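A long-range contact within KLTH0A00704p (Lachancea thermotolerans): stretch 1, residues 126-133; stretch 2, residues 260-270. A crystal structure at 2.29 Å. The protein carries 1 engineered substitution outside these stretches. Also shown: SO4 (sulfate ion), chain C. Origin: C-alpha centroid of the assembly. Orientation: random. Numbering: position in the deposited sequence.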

ATOM      1  N   GLU A 126      -8.176   5.721 -11.556  1.00 51.50           N
ATOM      2  CA  GLU A 126      -8.095   5.265 -10.119  1.00 56.92           C
ATOM      3  C   GLU A 126      -7.774   6.399  -9.133  1.00 51.57           C
ATOM      4  O   GLU A 126      -7.261   7.441  -9.537  1.00 51.76           O
ATOM      5  N   ILE A 127      -8.089   6.201  -7.844  1.00 52.81           N
ATOM      6  CA  ILE A 127      -7.615   7.099  -6.791  1.00 46.45           C
ATOM      7  C   ILE A 127      -6.722   6.293  -5.900  1.00 46.40           C
ATOM      8  O   ILE A 127      -7.180   5.297  -5.310  1.00 48.85           O
HETATM    9  N   MSE A 128      -5.463   6.717  -5.779  1.00 49.49           N
HETATM   10  CA  MSE A 128      -4.485   6.067  -4.905  1.00 41.38           C
HETATM   11  C   MSE A 128      -4.898   6.202  -3.470  1.00 46.55           C
HETATM   12  O   MSE A 128      -5.342   7.259  -3.056  1.00 44.29           O
ATOM     13  N   LEU A 129      -4.738   5.136  -2.678  1.00 42.82           N
ATOM     14  CA  LEU A 129      -5.121   5.223  -1.308  1.00 38.23           C
ATOM     15  C   LEU A 129      -3.952   4.883  -0.345  1.00 39.97           C
ATOM     16  O   LEU A 129      -3.891   5.422   0.748  1.00 36.95           O
ATOM     17  N   GLU A 130      -3.109   3.932  -0.720  1.00 36.29           N
ATOM     18  CA  GLU A 130      -2.027   3.498   0.147  1.00 44.19           C
ATOM     19  C   GLU A 130      -0.854   3.146  -0.715  1.00 45.19           C
ATOM     20  O   GLU A 130      -1.030   2.614  -1.829  1.00 39.75           O
ATOM     21  N   ARG A 131       0.340   3.366  -0.187  1.00 37.50           N
ATOM     22  CA  ARG A 131       1.511   2.807  -0.886  1.00 42.62           C
ATOM     23  C   ARG A 131       2.460   2.205   0.121  1.00 35.79           C
ATOM     24  O   ARG A 131       2.960   2.914   0.972  1.00 41.64           O
ATOM     25  N   TRP A 132       2.697   0.906  -0.014  1.00 41.94           N
ATOM     26  CA  TRP A 132       3.523   0.126   0.949  1.00 43.12           C
ATOM     27  C   TRP A 132       4.875  -0.053   0.313  1.00 44.00           C
ATOM     28  O   TRP A 132       5.003  -0.123  -0.916  1.00 40.75           O
ATOM     29  N   LEU A 133       5.884  -0.156   1.142  1.00 44.21           N
ATOM     30  CA  LEU A 133       7.242  -0.395   0.676  1.00 41.96           C
ATOM     31  C   LEU A 133       7.823  -1.407   1.683  1.00 43.57           C
ATOM     32  O   LEU A 133       7.791  -1.151   2.872  1.00 39.42           O
ATOM     33  N   SER A 260       7.161  -0.003   5.643  1.00 44.11           N
ATOM     34  CA  SER A 260       6.436   1.249   5.905  1.00 47.54           C
ATOM     35  C   SER A 260       5.225   1.414   4.924  1.00 42.48           C
ATOM     36  O   SER A 260       5.153   0.718   3.935  1.00 40.58           O
ATOM     37  N   VAL A 261       4.269   2.297   5.245  1.00 44.24           N
ATOM     38  CA  VAL A 261       3.101   2.543   4.403  1.00 41.61           C
ATOM     39  C   VAL A 261       2.770   4.012   4.569  1.00 42.53           C
ATOM     40  O   VAL A 261       2.771   4.520   5.665  1.00 47.05           O
ATOM     41  N   SER A 262       2.538   4.678   3.458  1.00 42.60           N
ATOM     42  CA  SER A 262       1.935   6.023   3.399  1.00 45.31           C
ATOM     43  C   SER A 262       0.538   5.875   2.860  1.00 46.74           C
ATOM     44  O   SER A 262       0.347   5.169   1.871  1.00 42.16           O
ATOM     45  N   TYR A 263      -0.426   6.547   3.500  1.00 46.66           N
ATOM     46  CA  TYR A 263      -1.813   6.421   3.141  1.00 44.90           C
ATOM     47  C   TYR A 263      -2.619   7.731   3.246  1.00 42.16           C
ATOM     48  O   TYR A 263      -2.386   8.542   4.096  1.00 39.28           O
ATOM     49  N   ARG A 264      -3.553   7.932   2.330  1.00 44.93           N
ATOM     50  CA  ARG A 264      -4.526   9.006   2.439  1.00 37.95           C
ATOM     51  C   ARG A 264      -5.372   8.829   3.722  1.00 45.00           C
ATOM     52  O   ARG A 264      -6.028   7.804   3.887  1.00 47.03           O
ATOM     53  N   LYS A 265      -5.293   9.788   4.658  1.00 41.63           N
ATOM     54  CA  LYS A 265      -6.132   9.848   5.882  1.00 46.33           C
ATOM     55  C   LYS A 265      -7.634   9.700   5.702  1.00 51.25           C
ATOM     56  O   LYS A 265      -8.301   9.099   6.525  1.00 42.72           O
ATOM     57  N   ASP A 266      -8.186  10.287   4.643  1.00 45.23           N
ATOM     58  CA  ASP A 266      -9.607  10.190   4.437  1.00 46.05           C
ATOM     59  C   ASP A 266      -9.969   9.250   3.257  1.00 49.83           C
ATOM     60  O   ASP A 266      -9.495   9.443   2.128  1.00 50.53           O
ATOM     61  N   CYS A 267     -10.873   8.302   3.491  1.00 50.76           N
ATOM     62  CA  CYS A 267     -11.323   7.384   2.450  1.00 46.39           C
ATOM     63  C   CYS A 267     -12.852   7.283   2.459  1.00 50.40           C
ATOM     64  O   CYS A 267     -13.416   6.328   1.981  1.00 49.58           O
ATOM     65  N   ASP A 268     -13.547   8.244   3.043  1.00 44.65           N
ATOM     66  CA  ASP A 268     -14.995   8.086   3.058  1.00 46.48           C
ATOM     67  C   ASP A 268     -15.527   8.604   1.695  1.00 42.10           C
ATOM     68  O   ASP A 268     -16.040   9.670   1.658  1.00 47.32           O
ATOM     69  N   PHE A 269     -15.240   7.878   0.610  1.00 42.26           N
ATOM     70  CA  PHE A 269     -15.674   8.149  -0.784  1.00 50.46           C
ATOM     71  C   PHE A 269     -17.111   7.725  -1.094  1.00 58.85           C
ATOM     72  O   PHE A 269     -17.603   6.766  -0.498  1.00 52.91           O
ATOM     73  N   HIS A 270     -17.762   8.443  -2.021  1.00 49.80           N
ATOM     74  CA  HIS A 270     -19.162   8.235  -2.362  1.00 50.56           C
ATOM     75  C   HIS A 270     -19.283   8.378  -3.873  1.00 53.44           C
ATOM     76  O   HIS A 270     -18.497   9.055  -4.552  1.00 55.93           O
TER

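What holds the two strands at a distance where side chains can mesh? They run antiparallel, and paired backbone hydrogen bonds join Arg-131 to Ser-262 and Leu-133 to Ser-260, one of each pair being Arg-131 N to Ser-262 O (2.7 Å) and Leu-133 N to Ser-260 O (3.0 Å). As in any extended strand, side chains alternate between faces: Glu-130, Trp-132, Val-261 and Tyr-263 share one face, Arg-131, Leu-133, Ser-260 and Ser-262 the other.

What does the valine methyl rest on? Val-261 (chi1 p) sets CG2, the bump, over the flat face of the five-membered ring of Trp-132 (chi1 m), 3.6 Å from its centroid and nearly along the ring normal, while its CB lies 3.6 Å from Trp-132 CE3. The indole NE1 of Trp-132 donates a hydrogen bond to OE1 of Glu-130 (chi1 m, chi2 t) at 3.1 Å. Beside them, Glu-130 CG rests 4.0 Å from Tyr-263 CB, but the tyrosine ring (chi1 p) leads away.

How does the contact continue past the bridged pairs? Leu-129 (m, t) starts away from stretch 2, yet its tip returns: CD2 lies 3.6 Å from Phe-269 CE2 and 4.2 Å from Cys-267 SG. Ile-127 (m, t) points toward stretch 2 and brings CG2 within 3.7 Å of Phe-269 CZ, so two methyl groups meet one ring.

Where do the polar groups find partners? Arg-264 (t, t, m) extends back along stretch 1, and its NE and NH2 both donate to Met-128 O, at 3.1 and 3.3 Å. A water bridges Leu-129 O and Arg-264 O, donating to each at 2.8 Å. On the serine face, Arg-131 (t, t, m) leads away to a sulfate, probably from the crystallisation liquor; its NH2 reaches sulfate O4 at 2.7 Å.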

ATOM      1  CB  GLU A 126      -7.033   4.161  -9.956  1.00 48.16           C
ATOM      2  CG  GLU A 126      -5.683   4.570 -10.481  1.00 54.07           C
ATOM      3  CD  GLU A 126      -4.627   3.492 -10.330  1.00 63.54           C
ATOM      4  OE1 GLU A 126      -4.827   2.393 -10.894  1.00 65.65           O
ATOM      5  OE2 GLU A 126      -3.594   3.749  -9.641  1.00 66.50           O
ATOM      6  CB  ILE A 127      -8.788   7.661  -5.985  1.00 49.17           C
ATOM      7  CG1 ILE A 127      -9.700   8.443  -6.925  1.00 56.72           C
ATOM      8  CG2 ILE A 127      -8.351   8.472  -4.725  1.00 44.37           C
ATOM      9  CD1 ILE A 127     -11.122   8.588  -6.409  1.00 54.81           C
HETATM   10  CB  MSE A 128      -3.191   6.836  -5.070  1.00 40.99           C
HETATM   11  CG  MSE A 128      -2.377   6.278  -6.194  1.00 38.53           C
HETATM   12 SE   MSE A 128      -1.935   4.381  -6.120  0.59 46.85          SE
HETATM   13  CE  MSE A 128      -0.796   4.683  -4.548  1.00 40.66           C
ATOM     14  CB  LEU A 129      -6.285   4.218  -1.072  1.00 44.20           C
ATOM     15  CG  LEU A 129      -7.578   4.356  -1.899  1.00 43.64           C
ATOM     16  CD1 LEU A 129      -8.515   3.201  -1.710  1.00 44.27           C
ATOM     17  CD2 LEU A 129      -8.269   5.671  -1.602  1.00 39.30           C
ATOM     18  CB  GLU A 130      -2.344   2.195   0.891  1.00 38.78           C
ATOM     19  CG  GLU A 130      -3.637   2.167   1.680  1.00 46.28           C
ATOM     20  CD  GLU A 130      -3.951   0.738   2.253  1.00 52.78           C
ATOM     21  OE1 GLU A 130      -3.643  -0.364   1.633  1.00 48.50           O
ATOM     22  OE2 GLU A 130      -4.557   0.739   3.339  1.00 54.54           O
ATOM     23  CB  ARG A 131       2.221   3.837  -1.738  1.00 37.42           C
ATOM     24  CG  ARG A 131       3.327   3.258  -2.638  1.00 40.79           C
ATOM     25  CD  ARG A 131       3.981   4.404  -3.450  1.00 44.24           C
ATOM     26  NE  ARG A 131       3.174   4.797  -4.616  1.00 49.47           N
ATOM     27  CZ  ARG A 131       2.756   6.040  -4.890  1.00 51.97           C
ATOM     28  NH1 ARG A 131       3.041   7.060  -4.099  1.00 51.82           N
ATOM     29  NH2 ARG A 131       2.059   6.269  -6.000  1.00 52.76           N
ATOM     30  CB  TRP A 132       2.924  -1.276   1.133  1.00 35.60           C
ATOM     31  CG  TRP A 132       1.591  -1.317   1.768  1.00 41.33           C
ATOM     32  CD1 TRP A 132       0.351  -1.095   1.141  1.00 34.70           C
ATOM     33  CD2 TRP A 132       1.304  -1.616   3.124  1.00 36.11           C
ATOM     34  NE1 TRP A 132      -0.644  -1.199   2.063  1.00 43.02           N
ATOM     35  CE2 TRP A 132      -0.109  -1.569   3.271  1.00 34.70           C
ATOM     36  CE3 TRP A 132       2.108  -1.920   4.253  1.00 40.90           C
ATOM     37  CZ2 TRP A 132      -0.758  -1.824   4.489  1.00 38.88           C
ATOM     38  CZ3 TRP A 132       1.481  -2.164   5.440  1.00 38.27           C
ATOM     39  CH2 TRP A 132       0.038  -2.101   5.568  1.00 36.95           C
ATOM     40  CB  LEU A 133       8.045   0.866   0.881  1.00 36.09           C
ATOM     41  CG  LEU A 133       9.552   0.703   0.623  1.00 42.84           C
ATOM     42  CD1 LEU A 133       9.887   0.260  -0.818  1.00 39.12           C
ATOM     43  CD2 LEU A 133      10.378   1.922   1.020  1.00 39.73           C
ATOM     44  CB  SER A 260       7.386   2.414   5.757  1.00 41.34           C
ATOM     45  OG  SER A 260       7.819   2.409   4.381  1.00 49.26           O
ATOM     46  CB  VAL A 261       1.855   1.629   4.730  1.00 38.55           C
ATOM     47  CG1 VAL A 261       1.378   1.857   6.147  1.00 39.36           C
ATOM     48  CG2 VAL A 261       0.683   1.932   3.749  1.00 37.22           C
ATOM     49  CB  SER A 262       2.706   6.860   2.410  1.00 47.46           C
ATOM     50  OG  SER A 262       3.953   7.165   3.023  1.00 58.89           O
ATOM     51  CB  TYR A 263      -2.476   5.314   3.938  1.00 38.02           C
ATOM     52  CG  TYR A 263      -2.396   5.522   5.432  1.00 38.06           C
ATOM     53  CD1 TYR A 263      -1.283   5.044   6.162  1.00 45.41           C
ATOM     54  CD2 TYR A 263      -3.406   6.137   6.116  1.00 35.50           C
ATOM     55  CE1 TYR A 263      -1.195   5.224   7.534  1.00 39.14           C
ATOM     56  CE2 TYR A 263      -3.355   6.313   7.516  1.00 39.94           C
ATOM     57  CZ  TYR A 263      -2.255   5.830   8.217  1.00 40.33           C
ATOM     58  OH  TYR A 263      -2.189   6.041   9.571  1.00 50.35           O
ATOM     59  CB  ARG A 264      -5.387   8.906   1.155  1.00 42.56           C
ATOM     60  CG  ARG A 264      -6.275  10.096   0.931  1.00 40.60           C
ATOM     61  CD  ARG A 264      -7.179   9.893  -0.315  1.00 45.13           C
ATOM     62  NE  ARG A 264      -6.397   9.761  -1.531  1.00 41.65           N
ATOM     63  CZ  ARG A 264      -5.782  10.769  -2.181  1.00 46.62           C
ATOM     64  NH1 ARG A 264      -5.820  12.012  -1.758  1.00 42.52           N
ATOM     65  NH2 ARG A 264      -5.111  10.515  -3.287  1.00 45.76           N
ATOM     66  CB  LYS A 265      -5.922  11.182   6.625  1.00 49.01           C
ATOM     67  CG  LYS A 265      -4.523  11.394   7.250  1.00 60.94           C
ATOM     68  CD  LYS A 265      -4.325  12.870   7.595  1.00 55.70           C
ATOM     69  CE  LYS A 265      -3.291  13.040   8.671  1.00 65.91           C
ATOM     70  NZ  LYS A 265      -3.039  14.491   8.828  1.00 71.11           N
ATOM     71  CB  ASP A 266     -10.069  11.606   4.103  1.00 57.73           C
ATOM     72  CG  ASP A 266      -9.709  12.581   5.165  1.00 54.19           C
ATOM     73  OD1 ASP A 266     -10.603  12.782   6.031  1.00 53.06           O
ATOM     74  OD2 ASP A 266      -8.573  13.156   5.125  1.00 63.52           O
ATOM     75  CB  CYS A 267     -10.776   5.983   2.733  1.00 68.55           C
ATOM     76  SG  CYS A 267      -9.006   5.814   2.550  1.00 62.60           S
ATOM     77  CB  ASP A 268     -15.578   8.858   4.251  1.00 42.31           C
ATOM     78  CG  ASP A 268     -17.099   8.657   4.413  1.00 52.45           C
ATOM     79  OD1 ASP A 268     -17.689   7.764   3.801  1.00 58.52           O
ATOM     80  OD2 ASP A 268     -17.710   9.406   5.174  1.00 64.39           O
ATOM     81  CB  PHE A 269     -14.758   7.420  -1.771  1.00 48.58           C
ATOM     82  CG  PHE A 269     -13.377   7.998  -1.843  1.00 50.91           C
ATOM     83  CD1 PHE A 269     -13.108   9.143  -2.610  1.00 42.44           C
ATOM     84  CD2 PHE A 269     -12.329   7.416  -1.128  1.00 39.10           C
ATOM     85  CE1 PHE A 269     -11.811   9.695  -2.672  1.00 48.19           C
ATOM     86  CE2 PHE A 269     -11.020   7.955  -1.198  1.00 47.60           C
ATOM     87  CZ  PHE A 269     -10.759   9.108  -1.955  1.00 47.48           C
ATOM     88  CB  HIS A 270     -20.099   9.185  -1.576  1.00 51.24           C
ATOM     89  CG  HIS A 270     -20.121   8.899  -0.105  1.00 57.47           C
ATOM     90  ND1 HIS A 270     -20.669   7.750   0.419  1.00 64.21           N
ATOM     91  CD2 HIS A 270     -19.555   9.546   0.941  1.00 62.13           C
ATOM     92  CE1 HIS A 270     -20.501   7.730   1.732  1.00 58.17           C
ATOM     93  NE2 HIS A 270     -19.839   8.816   2.077  1.00 60.87           N
TER
HETATM   94  S   SO4 C 301       1.674   9.846  -6.215  1.00 63.02           S
HETATM   95  O1  SO4 C 301       2.978   9.816  -5.587  1.00 61.29           O
HETATM   96  O2  SO4 C 301       1.153  11.158  -5.807  1.00 59.05           O
HETATM   97  O3  SO4 C 301       1.555   9.784  -7.690  1.00 65.75           O
HETATM   98  O4  SO4 C 301       0.937   8.659  -5.737  1.00 67.52           O
HETATM   99  O   HOH W   1      -5.899   5.264   2.693  1.00 36.18           O